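Local coordinates for protein halogenase (Chondromyces crocatus, PDB 3E1T) that binds flavin-adenine dinucleotide and probably uses it to chlorinate a precursor of the myxobacterial natural product chondrochloren, at residues A[179-184]-A[288-293]; A[358-363]-A[460-465]; A[141-146]-A[160-165]. All blocks are in the same frame, centred on the assembly; numbering follows the deposited sequence.

Interaction 1: residues A[179-184]-A[288-293]; sequences GERVYS and YCNTSF
The guanidinium of R181 lies flat on the phenol ring of Y288, a cation-pi stack built on one face of a small antiparallel beta sheet. CZ of R181 sits 3.7 Å from the centroid of the Y288 ring, and the two planes are only 4° apart. CD of the same arginine adds a CH-pi contact over that face, so the aliphatic and the charged parts share one ring. The chain reaches this position because CG stands anti to the backbone N (chi1 171°) and the bend at chi3 brings NE over the centre of the ring. The polar tips of both residues are anchored outside the two strands: NH2 of R181 bonds to the carbonyl of N170, and OH of Y288 to that of D303. Beside the stack Y183 runs the same way as Y288, touching it obliquely. Beneath, strands 181-183 and 288-290 pair through V182 and C289, whose N and O atoms exchange two hydrogen bonds. Strand 306-307 continues the sheet beyond 288-290, while V182 and C289 face the opposite side, where C289 meets R352 and Y355 of helix 340-368. One water joins N290 OD1 to G179 O, another N290 ND2 to R181 NH2; ND2 also bonds A305 O. Past the paired strands, the backbone N of E180 donates to OG1 of T291 at 2.8 Å, with a nearly straight angle of 163° at the hydrogen.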
# COMPACT_ATOMS: atom_id res chain seq x y z
N GLY A 179 -11.71 -15.16 0.69
CA GLY A 179 -11.10 -15.46 2.00
C GLY A 179 -11.60 -14.55 3.10
O GLY A 179 -12.41 -13.66 2.84
N GLU A 180 -11.13 -14.80 4.32
CA GLU A 180 -11.48 -13.96 5.47
C GLU A 180 -10.40 -12.88 5.65
O GLU A 180 -9.22 -13.16 5.60
CB GLU A 180 -11.58 -14.83 6.74
CG GLU A 180 -11.93 -14.04 8.01
CD GLU A 180 -11.57 -14.77 9.31
OE1 GLU A 180 -11.22 -15.97 9.27
OE2 GLU A 180 -11.61 -14.11 10.38
N ARG A 181 -10.82 -11.64 5.86
CA ARG A 181 -9.85 -10.59 6.16
C ARG A 181 -9.49 -10.69 7.65
O ARG A 181 -10.38 -10.76 8.51
CB ARG A 181 -10.41 -9.22 5.78
CG ARG A 181 -9.58 -8.06 6.23
CD ARG A 181 -10.32 -6.77 6.02
NE ARG A 181 -10.36 -6.42 4.60
CZ ARG A 181 -10.74 -5.23 4.14
NH1 ARG A 181 -11.12 -4.28 4.98
NH2 ARG A 181 -10.74 -5.01 2.84
N VAL A 182 -8.20 -10.74 7.95
CA VAL A 182 -7.69 -10.87 9.31
C VAL A 182 -6.86 -9.62 9.64
O VAL A 182 -5.90 -9.33 8.96
CB VAL A 182 -6.81 -12.16 9.44
CG1 VAL A 182 -6.11 -12.24 10.79
CG2 VAL A 182 -7.68 -13.43 9.23
N TYR A 183 -7.27 -8.87 10.67
CA TYR A 183 -6.60 -7.65 11.07
C TYR A 183 -5.34 -7.90 11.90
O TYR A 183 -5.31 -8.80 12.73
CB TYR A 183 -7.57 -6.70 11.80
CG TYR A 183 -8.72 -6.28 10.93
CD1 TYR A 183 -8.62 -5.16 10.11
CD2 TYR A 183 -9.90 -7.03 10.88
CE1 TYR A 183 -9.67 -4.77 9.27
CE2 TYR A 183 -10.97 -6.64 10.05
CZ TYR A 183 -10.83 -5.51 9.25
OH TYR A 183 -11.86 -5.11 8.43
N SER A 184 -4.29 -7.13 11.62
CA SER A 184 -3.08 -7.12 12.43
C SER A 184 -3.32 -6.41 13.74
O SER A 184 -3.88 -5.32 13.75
CB SER A 184 -1.97 -6.37 11.70
OG SER A 184 -0.88 -6.10 12.59
N TYR A 288 -4.27 -5.43 7.47
CA TYR A 288 -4.94 -6.74 7.41
C TYR A 288 -4.35 -7.59 6.30
O TYR A 288 -3.65 -7.08 5.44
CB TYR A 288 -6.46 -6.59 7.18
CG TYR A 288 -6.80 -5.71 6.01
CD1 TYR A 288 -6.65 -6.17 4.71
CD2 TYR A 288 -7.26 -4.40 6.21
CE1 TYR A 288 -6.94 -5.36 3.62
CE2 TYR A 288 -7.55 -3.58 5.12
CZ TYR A 288 -7.37 -4.07 3.83
OH TYR A 288 -7.64 -3.27 2.74
N CYS A 289 -4.66 -8.88 6.34
CA CYS A 289 -4.31 -9.79 5.28
C CYS A 289 -5.47 -10.78 5.16
O CYS A 289 -6.14 -11.08 6.14
CB CYS A 289 -3.00 -10.52 5.59
SG CYS A 289 -2.30 -11.51 4.22
N ASN A 290 -5.71 -11.25 3.94
CA ASN A 290 -6.74 -12.26 3.71
C ASN A 290 -6.20 -13.68 3.84
O ASN A 290 -5.03 -13.93 3.55
CB ASN A 290 -7.40 -12.02 2.35
CG ASN A 290 -8.59 -11.08 2.44
OD1 ASN A 290 -9.73 -11.54 2.53
ND2 ASN A 290 -8.34 -9.76 2.46
N THR A 291 -7.05 -14.61 4.28
CA THR A 291 -6.66 -16.02 4.40
C THR A 291 -6.37 -16.69 3.06
O THR A 291 -5.72 -17.74 3.01
CB THR A 291 -7.71 -16.88 5.17
OG1 THR A 291 -9.00 -16.66 4.60
CG2 THR A 291 -7.75 -16.48 6.65
N SER A 292 -6.84 -16.07 1.99
CA SER A 292 -6.60 -16.56 0.63
C SER A 292 -6.68 -15.40 -0.34
O SER A 292 -7.46 -14.47 -0.13
CB SER A 292 -7.65 -17.61 0.24
OG SER A 292 -7.33 -18.20 -1.02
N PHE A 293 -5.85 -15.44 -1.38
CA PHE A 293 -5.85 -14.41 -2.44
C PHE A 293 -6.50 -14.87 -3.75
O PHE A 293 -6.66 -14.07 -4.67
CB PHE A 293 -4.42 -13.90 -2.74
CG PHE A 293 -3.73 -13.24 -1.57
CD1 PHE A 293 -4.45 -12.65 -0.53
CD2 PHE A 293 -2.34 -13.17 -1.54
CE1 PHE A 293 -3.79 -12.03 0.55
CE2 PHE A 293 -1.68 -12.56 -0.46
CZ PHE A 293 -2.41 -11.98 0.57
O HOH W 1 -12.47 -10.92 2.68
O HOH W 2 -10.45 -7.70 1.80

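Interaction 2: residues A[358-363]-A[460-465]; sequences FYQFLV and NFMQGF
Y359 and Q360, toward the C-terminal end of the long helix 340-368, meet an irregular loop that folds at M462 to F465 into a type II beta turn, closed by the bond from F465 N to M462 O. Y359 is central. Its CG stands anti to the backbone N (chi1 -165°), on the side of the loop, and its OH donates to the carbonyl O of Q463 at 2.6 Å; that oxygen lies at the ring's edge, in plane. The same hydroxyl also pairs with S184. Over one face of the ring sits the methyl CE of M462, 3.7 Å from the centroid and displaced toward the CG side. SD of M462 stands obliquely at 4.6 Å from that centroid. F465 approaches from another direction, its CE2 3.3 Å from CE1 of Y359, with the ring planes at 42°. Farther along the helix, CG1 of V363 approaches CB of Q463 loosely, at 4.3 Å. The side-chain amide of Q463 is held by K381 and I383, and G464 has the backbone angles that call for glycine in a type II turn. This is a type II turn packed on a helix through a Met-aromatic contact and a tyrosine-to-carbonyl bond.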
# COMPACT_ATOMS: atom_id res chain seq x y z
N PHE A 358 7.75 -6.47 3.80
CA PHE A 358 7.40 -5.16 4.34
C PHE A 358 6.84 -5.24 5.75
O PHE A 358 7.18 -4.41 6.60
CB PHE A 358 6.43 -4.42 3.42
CG PHE A 358 7.10 -3.66 2.31
CD1 PHE A 358 7.61 -2.38 2.55
CD2 PHE A 358 7.24 -4.22 1.05
CE1 PHE A 358 8.24 -1.66 1.55
CE2 PHE A 358 7.87 -3.50 0.03
CZ PHE A 358 8.36 -2.21 0.28
N TYR A 359 5.97 -6.22 6.01
CA TYR A 359 5.39 -6.41 7.33
C TYR A 359 6.49 -6.57 8.38
O TYR A 359 6.51 -5.86 9.38
CB TYR A 359 4.45 -7.63 7.38
CG TYR A 359 3.56 -7.64 8.63
CD1 TYR A 359 2.26 -7.14 8.59
CD2 TYR A 359 4.04 -8.11 9.87
CE1 TYR A 359 1.46 -7.13 9.72
CE2 TYR A 359 3.23 -8.11 11.01
CZ TYR A 359 1.94 -7.61 10.92
OH TYR A 359 1.11 -7.58 12.02
N GLN A 360 7.40 -7.49 8.12
CA GLN A 360 8.49 -7.81 9.01
C GLN A 360 9.37 -6.61 9.27
O GLN A 360 9.71 -6.33 10.41
CB GLN A 360 9.33 -8.95 8.43
CG GLN A 360 8.67 -10.28 8.59
CD GLN A 360 8.69 -10.73 10.03
OE1 GLN A 360 9.73 -11.20 10.51
NE2 GLN A 360 7.57 -10.60 10.72
N PHE A 361 9.73 -5.91 8.20
CA PHE A 361 10.60 -4.76 8.34
C PHE A 361 9.94 -3.61 9.08
O PHE A 361 10.61 -2.89 9.84
CB PHE A 361 11.10 -4.29 6.98
CG PHE A 361 11.93 -3.05 7.04
CD1 PHE A 361 13.21 -3.08 7.61
CD2 PHE A 361 11.45 -1.85 6.57
CE1 PHE A 361 13.98 -1.93 7.69
CE2 PHE A 361 12.21 -0.70 6.64
CZ PHE A 361 13.48 -0.74 7.20
N LEU A 362 8.63 -3.41 8.86
CA LEU A 362 7.92 -2.30 9.50
C LEU A 362 7.72 -2.52 11.00
O LEU A 362 7.73 -1.55 11.75
CB LEU A 362 6.59 -1.99 8.83
CG LEU A 362 6.57 -1.43 7.38
CD1 LEU A 362 5.22 -0.77 7.14
CD2 LEU A 362 7.68 -0.47 7.06
N VAL A 363 7.49 -3.77 11.42
CA VAL A 363 7.43 -4.12 12.85
C VAL A 363 8.78 -3.71 13.49
O VAL A 363 8.79 -2.97 14.48
CB VAL A 363 7.12 -5.65 13.11
CG1 VAL A 363 7.29 -6.02 14.63
CG2 VAL A 363 5.71 -6.03 12.66
N ASN A 460 9.31 -11.59 16.54
CA ASN A 460 9.53 -12.87 15.89
C ASN A 460 9.07 -12.83 14.41
O ASN A 460 9.81 -12.33 13.55
CB ASN A 460 8.83 -14.00 16.68
CG ASN A 460 9.16 -15.40 16.14
OD1 ASN A 460 8.26 -16.24 15.96
ND2 ASN A 460 10.45 -15.66 15.89
N PHE A 461 7.86 -13.32 14.14
CA PHE A 461 7.38 -13.47 12.76
C PHE A 461 5.91 -13.12 12.63
O PHE A 461 5.07 -13.70 13.30
CB PHE A 461 7.63 -14.89 12.24
CG PHE A 461 7.32 -15.08 10.78
CD1 PHE A 461 6.27 -15.90 10.38
CD2 PHE A 461 8.07 -14.43 9.80
CE1 PHE A 461 5.97 -16.07 9.03
CE2 PHE A 461 7.79 -14.60 8.44
CZ PHE A 461 6.73 -15.42 8.06
N MET A 462 5.61 -12.16 11.75
CA MET A 462 4.24 -11.67 11.55
C MET A 462 3.56 -11.25 12.86
O MET A 462 2.36 -11.50 13.06
CB MET A 462 3.39 -12.72 10.81
CG MET A 462 3.83 -13.07 9.37
SD MET A 462 4.30 -11.70 8.28
CE MET A 462 2.71 -10.88 8.09
N GLN A 463 4.31 -10.60 13.75
CA GLN A 463 3.76 -10.18 15.04
C GLN A 463 2.45 -9.42 14.89
O GLN A 463 2.36 -8.44 14.14
CB GLN A 463 4.75 -9.31 15.81
CG GLN A 463 4.33 -9.06 17.27
CD GLN A 463 5.35 -8.25 18.03
OE1 GLN A 463 6.53 -8.58 18.06
NE2 GLN A 463 4.90 -7.16 18.63
N GLY A 464 1.43 -9.87 15.62
CA GLY A 464 0.12 -9.24 15.60
C GLY A 464 -0.93 -10.03 14.84
O GLY A 464 -2.10 -9.64 14.79
N PHE A 465 -0.50 -11.16 14.25
CA PHE A 465 -1.40 -12.04 13.50
C PHE A 465 -1.70 -13.38 14.16
O PHE A 465 -0.85 -13.98 14.82
CB PHE A 465 -0.87 -12.32 12.09
CG PHE A 465 -1.31 -11.32 11.07
CD1 PHE A 465 -2.66 -11.21 10.74
CD2 PHE A 465 -0.39 -10.50 10.45
CE1 PHE A 465 -3.08 -10.27 9.79
CE2 PHE A 465 -0.80 -9.57 9.49
CZ PHE A 465 -2.15 -9.45 9.17

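Interaction 3: residues A[141-146]-A[160-165]; sequences GERAVG and HARFIV
R143 reaches across to the backbone carbonyl of R162, where its NH2 donates to R162 O at 2.9 Å and its NE adds a weak, longer bond to the same oxygen. NE also donates to a water 2.8 Å away, and this water lies near both A144 O and R162 O. The side chain is extended from CG to NE, with CG anti to the backbone N (chi1 -167°). NH2 of R143 stands 4.0 Å from NE of R162, a proximity of like charges that E340 probably offsets, since it forms salt bridges to both arginines. An alanine in place of R143 would probably leave the R162 carbonyl without its guanidinium donors and E340 with one positive partner fewer. Farther along the strands, the backbone N of A161 donates to V145 O at 3.1 Å, coming from above the carbonyl plane. Next to it G146 and H160 form a non-hydrogen-bonded antiparallel pair with CA atoms 3.9 Å apart; a side chain on G146 would run into CD2 of H160. V145 and G146 both face L138, a classic beta bulge. Packing completes the contact: CB of A144 meets CG1 of I164 at 3.9 Å, and CD1 of I164 lies against CA of G146. Strand 143-150 pairs with 156-161 as a beta hairpin, flanked by strand 133-140, and the chain turns a corner at R162 into strand 163-166. That strand joins the parallel sheet beside strand 10-13, where F163 packs against I330 and C333 of helix 315-333.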
# COMPACT_ATOMS: atom_id res chain seq x y z
N GLY A 141 -20.66 -23.85 -10.76
CA GLY A 141 -19.70 -24.95 -10.80
C GLY A 141 -18.55 -24.74 -9.83
O GLY A 141 -17.43 -25.18 -10.09
N GLU A 142 -18.84 -24.05 -8.72
CA GLU A 142 -17.87 -23.70 -7.68
C GLU A 142 -16.78 -22.77 -8.22
O GLU A 142 -15.68 -22.74 -7.68
CB GLU A 142 -17.22 -24.95 -7.08
CG GLU A 142 -18.19 -25.98 -6.50
CD GLU A 142 -17.49 -27.28 -6.16
OE1 GLU A 142 -16.26 -27.24 -5.91
OE2 GLU A 142 -18.16 -28.34 -6.14
N ARG A 143 -17.11 -22.04 -9.28
CA ARG A 143 -16.17 -21.13 -9.93
C ARG A 143 -16.81 -19.75 -10.04
O ARG A 143 -18.03 -19.64 -10.22
CB ARG A 143 -15.80 -21.65 -11.32
CG ARG A 143 -14.60 -20.95 -11.95
CD ARG A 143 -14.40 -21.28 -13.43
NE ARG A 143 -13.35 -20.44 -14.02
CZ ARG A 143 -12.04 -20.66 -13.90
NH1 ARG A 143 -11.60 -21.71 -13.21
NH2 ARG A 143 -11.16 -19.84 -14.47
N ALA A 144 -16.01 -18.69 -9.90
CA ALA A 144 -16.50 -17.34 -10.18
C ALA A 144 -16.73 -17.26 -11.68
O ALA A 144 -15.85 -17.65 -12.45
CB ALA A 144 -15.50 -16.28 -9.74
N VAL A 145 -17.91 -16.80 -12.10
CA VAL A 145 -18.26 -16.84 -13.53
C VAL A 145 -18.74 -15.51 -14.08
O VAL A 145 -18.85 -15.34 -15.29
CB VAL A 145 -19.29 -17.97 -13.90
CG1 VAL A 145 -18.61 -19.33 -13.99
CG2 VAL A 145 -20.45 -18.00 -12.93
N GLY A 146 -19.03 -14.57 -13.19
CA GLY A 146 -19.44 -13.25 -13.61
C GLY A 146 -19.67 -12.31 -12.46
O GLY A 146 -19.30 -12.61 -11.32
N HIS A 160 -20.09 -11.79 -17.82
CA HIS A 160 -19.45 -13.07 -17.53
C HIS A 160 -18.03 -13.11 -18.08
O HIS A 160 -17.72 -12.43 -19.04
CB HIS A 160 -20.26 -14.24 -18.11
CG HIS A 160 -21.72 -14.18 -17.79
ND1 HIS A 160 -22.70 -14.49 -18.71
CD2 HIS A 160 -22.38 -13.84 -16.65
CE1 HIS A 160 -23.89 -14.35 -18.15
NE2 HIS A 160 -23.72 -13.95 -16.90
N ALA A 161 -17.17 -13.92 -17.45
CA ALA A 161 -15.77 -14.05 -17.86
C ALA A 161 -15.16 -15.29 -17.26
O ALA A 161 -15.70 -15.86 -16.31
CB ALA A 161 -14.97 -12.81 -17.45
N ARG A 162 -14.03 -15.72 -17.81
CA ARG A 162 -13.29 -16.85 -17.24
C ARG A 162 -12.63 -16.49 -15.88
O ARG A 162 -12.48 -17.35 -15.01
CB ARG A 162 -12.25 -17.37 -18.24
CG ARG A 162 -11.60 -18.69 -17.82
CD ARG A 162 -10.51 -19.13 -18.78
NE ARG A 162 -9.59 -20.08 -18.15
CZ ARG A 162 -8.57 -20.68 -18.77
NH1 ARG A 162 -8.33 -20.47 -20.06
NH2 ARG A 162 -7.79 -21.52 -18.10
N PHE A 163 -12.26 -15.22 -15.72
CA PHE A 163 -11.59 -14.74 -14.51
C PHE A 163 -12.22 -13.46 -14.00
O PHE A 163 -12.49 -12.55 -14.78
CB PHE A 163 -10.12 -14.46 -14.77
CG PHE A 163 -9.35 -15.65 -15.24
CD1 PHE A 163 -8.97 -16.64 -14.36
CD2 PHE A 163 -8.98 -15.76 -16.58
CE1 PHE A 163 -8.24 -17.74 -14.80
CE2 PHE A 163 -8.25 -16.85 -17.02
CZ PHE A 163 -7.88 -17.85 -16.13
N ILE A 164 -12.45 -13.39 -12.69
CA ILE A 164 -12.96 -12.19 -12.03
C ILE A 164 -11.92 -11.78 -10.99
O ILE A 164 -11.49 -12.62 -10.20
CB ILE A 164 -14.31 -12.45 -11.30
CG1 ILE A 164 -15.30 -13.25 -12.17
CG2 ILE A 164 -14.94 -11.12 -10.80
CD1 ILE A 164 -15.80 -12.53 -13.40
N VAL A 165 -11.50 -10.51 -11.00
CA VAL A 165 -10.53 -10.02 -10.02
C VAL A 165 -11.04 -8.81 -9.23
O VAL A 165 -11.46 -7.82 -9.82
CB VAL A 165 -9.17 -9.68 -10.66
CG1 VAL A 165 -8.21 -9.09 -9.61
CG2 VAL A 165 -8.54 -10.94 -11.31
O HOH W 3 -15.22 -18.45 -14.80

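How the interactions relate
Interactions 1 and 2 are neighbours. S184, at the end of segment 179-184, meets Y359 of 358-363 through their hydroxyls, and F465 of 460-465 lies against V182 and C289, so strand pair, helix 340-368 and loop form one continuous assembly. Interaction 3 comes within about 7 Å of interaction 1 at the nearest atoms without touching it, stays about 19 Å from interaction 2, and lies farthest from the chain's centre; strand 163-166 precedes strand 181-183 in sequence. All three mix buried and exposed residues. Their chemistry differs: interaction 1 combines strand pairing with a cation on a ring, interaction 2 adds a hydroxyl-to-carbonyl bond to aromatic, sulfur and methyl contacts, and interaction 3 uses charged side chains where two sheets meet.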